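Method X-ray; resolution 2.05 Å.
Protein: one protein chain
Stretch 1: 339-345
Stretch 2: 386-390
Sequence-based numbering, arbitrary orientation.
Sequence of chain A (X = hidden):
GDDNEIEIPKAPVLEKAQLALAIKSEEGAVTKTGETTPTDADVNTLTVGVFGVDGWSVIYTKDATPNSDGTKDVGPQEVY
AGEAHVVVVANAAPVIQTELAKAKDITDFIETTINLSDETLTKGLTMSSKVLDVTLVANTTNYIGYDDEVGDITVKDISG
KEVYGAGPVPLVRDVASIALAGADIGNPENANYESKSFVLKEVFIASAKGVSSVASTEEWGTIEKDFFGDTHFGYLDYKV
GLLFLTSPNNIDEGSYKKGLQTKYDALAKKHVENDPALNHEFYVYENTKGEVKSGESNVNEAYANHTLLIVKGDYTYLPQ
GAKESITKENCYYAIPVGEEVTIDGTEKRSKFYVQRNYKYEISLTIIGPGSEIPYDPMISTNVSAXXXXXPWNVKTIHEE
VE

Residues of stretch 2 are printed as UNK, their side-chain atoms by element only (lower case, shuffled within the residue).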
# COMPACT_ATOMS: atom_id res chain seq x y z
N GLU A 339 7.42 13.03 1.30
CA GLU A 339 7.37 14.48 1.40
C GLU A 339 8.01 15.16 0.17
O GLU A 339 7.53 16.18 -0.35
CB GLU A 339 8.10 14.87 2.67
CG GLU A 339 8.33 16.37 2.83
CD GLU A 339 8.99 16.70 4.17
OE1 GLU A 339 10.00 16.06 4.53
OE2 GLU A 339 8.46 17.59 4.85
N GLU A 340 9.11 14.57 -0.28
CA GLU A 340 9.77 14.87 -1.55
C GLU A 340 10.25 13.53 -2.14
O GLU A 340 10.89 12.70 -1.43
CB GLU A 340 10.93 15.85 -1.32
CG GLU A 340 11.68 16.30 -2.60
CD GLU A 340 10.88 17.28 -3.46
OE1 GLU A 340 9.95 17.88 -2.93
OE2 GLU A 340 11.19 17.45 -4.65
N VAL A 341 9.94 13.30 -3.41
CA VAL A 341 10.34 12.10 -4.11
C VAL A 341 11.02 12.44 -5.45
O VAL A 341 10.79 13.51 -6.05
CB VAL A 341 9.16 11.14 -4.35
CG1 VAL A 341 8.51 10.80 -2.99
CG2 VAL A 341 8.10 11.74 -5.34
N THR A 342 11.88 11.53 -5.88
CA THR A 342 12.40 11.43 -7.23
C THR A 342 11.56 10.39 -7.90
O THR A 342 11.36 9.30 -7.36
CB THR A 342 13.92 11.06 -7.18
OG1 THR A 342 14.63 12.20 -6.71
CG2 THR A 342 14.52 10.69 -8.57
N ILE A 343 11.00 10.75 -9.04
CA ILE A 343 10.04 9.89 -9.77
C ILE A 343 10.42 9.97 -11.25
O ILE A 343 11.13 10.89 -11.64
CB ILE A 343 8.55 10.28 -9.43
CG1 ILE A 343 7.57 9.20 -9.87
CG2 ILE A 343 8.16 11.64 -10.03
CD1 ILE A 343 6.20 9.26 -9.16
N ASP A 344 10.01 8.96 -12.03
CA ASP A 344 10.35 8.79 -13.46
C ASP A 344 11.81 9.00 -13.74
O ASP A 344 12.16 9.72 -14.66
CB ASP A 344 9.54 9.75 -14.35
CG ASP A 344 8.04 9.54 -14.23
OD1 ASP A 344 7.60 8.38 -14.03
OD2 ASP A 344 7.29 10.53 -14.34
N GLY A 345 12.66 8.41 -12.91
CA GLY A 345 14.07 8.59 -13.08
C GLY A 345 14.61 9.86 -12.48
O GLY A 345 15.34 9.80 -11.52
N UNK A 386 16.75 10.69 0.63
CA UNK A 386 16.47 10.64 -0.77
C UNK A 386 15.53 9.44 -0.98
O UNK A 386 15.90 8.29 -0.68
o UNK A 386 17.56 10.17 -2.86
c UNK A 386 17.78 10.38 -1.49
N UNK A 387 14.35 9.73 -1.52
CA UNK A 387 13.30 8.75 -1.74
C UNK A 387 13.03 8.62 -3.25
O UNK A 387 12.59 9.57 -3.89
c UNK A 387 12.41 9.40 0.55
c UNK A 387 10.93 8.12 -1.03
c UNK A 387 12.04 9.15 -0.95
N UNK A 388 13.32 7.44 -3.80
CA UNK A 388 12.96 7.11 -5.18
C UNK A 388 11.67 6.39 -5.16
O UNK A 388 11.48 5.44 -4.39
n UNK A 388 18.40 4.94 -7.47
c UNK A 388 17.61 6.09 -6.92
c UNK A 388 16.15 5.66 -6.77
c UNK A 388 15.31 6.72 -6.06
c UNK A 388 13.95 6.16 -5.82
N UNK A 389 10.78 6.83 -6.04
CA UNK A 389 9.54 6.16 -6.30
C UNK A 389 9.57 5.56 -7.70
O UNK A 389 9.88 6.24 -8.68
c UNK A 389 7.06 6.43 -6.62
c UNK A 389 8.34 7.13 -6.18
c UNK A 389 8.20 7.61 -4.75
N UNK A 390 9.22 4.27 -7.76
CA UNK A 390 9.17 3.45 -8.96
C UNK A 390 7.80 2.81 -9.03
O UNK A 390 7.32 2.30 -8.00
o UNK A 390 13.69 3.46 -8.68
c UNK A 390 11.52 2.61 -8.18
o UNK A 390 12.28 3.26 -10.37
c UNK A 390 10.18 2.29 -8.84
c UNK A 390 12.57 3.15 -9.15
O HOH W 1 13.54 12.66 -2.33
O HOH W 2 8.94 6.31 -11.21
O HOH W 3 12.52 7.22 -10.13

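Position 386 carries two side-chain atoms, one carbon followed by one oxygen. Its CA-to-CB bond points away from the first stretch, and no atom of that stretch comes within contact range. A single carbon bearing a hydroxyl is serine, so this is Ser 386, a small polar residue well suited to an exposed place on the strand.

Position 387 has three side-chain carbons, one of them bonded to the other two and to CA: a fork at the beta carbon with no polar atom. Its CB lies 3.8 Å from the backbone O of Glu 340, and one of its branches faces the side chain of Val 341. The residue is Val 387, and its CG1 lies 4.1 Å from CG1 of Val 341. A compact, beta-branched side chain favours the extended backbone and fits a buried site.

Position 388 shows four carbons in a row ending in a nitrogen, the signature of lysine. The side chain of Lys 388 starts away from the first stretch and is fully extended from chi2 to chi4, so its charged end can remain in solvent while the backbone pairs with Thr 342. Its CA approaches the O of Thr 342 at 3.5 Å, a CA-H...O contact.

Position 389 again has three carbons forked at CB, but here the CA-to-CB bond points toward the first stretch, and the branches reach Val 341 and Ile 343. This is Val 389: its CG2 is 3.7 Å from CG1 of Val 341, and its CG1 is 3.9 Å from CD1 of Ile 343. Its two methyl groups thus meet different apolar neighbours without needing a long side chain.

Position 390 has three carbons, the third bearing two oxygens, which makes it Glu 390. Its CA-to-CB bond points away, and the carboxylate makes no contact with the first stretch, as its partly exposed setting allows.

The contact works through a single parallel bridge between Thr 342 and Lys 388. Thr 342 N donates to Val 387 O at 2.9 Å, and Val 389 N donates to Thr 342 O, also at 2.9 Å; both bonds are nearly straight, so one threonine backbone spans the residues flanking Lys 388. Water continues the link at both ends: one joins Glu 340 O to Val 387 N, while two others connect Val 389 O to the amides of Asp 344 and Gly 345. Beside this polar seam, Val 341, Ile 343, Val 387 and Val 389 bury their apolar side chains.

Stretch 2 386-390: SVKVE
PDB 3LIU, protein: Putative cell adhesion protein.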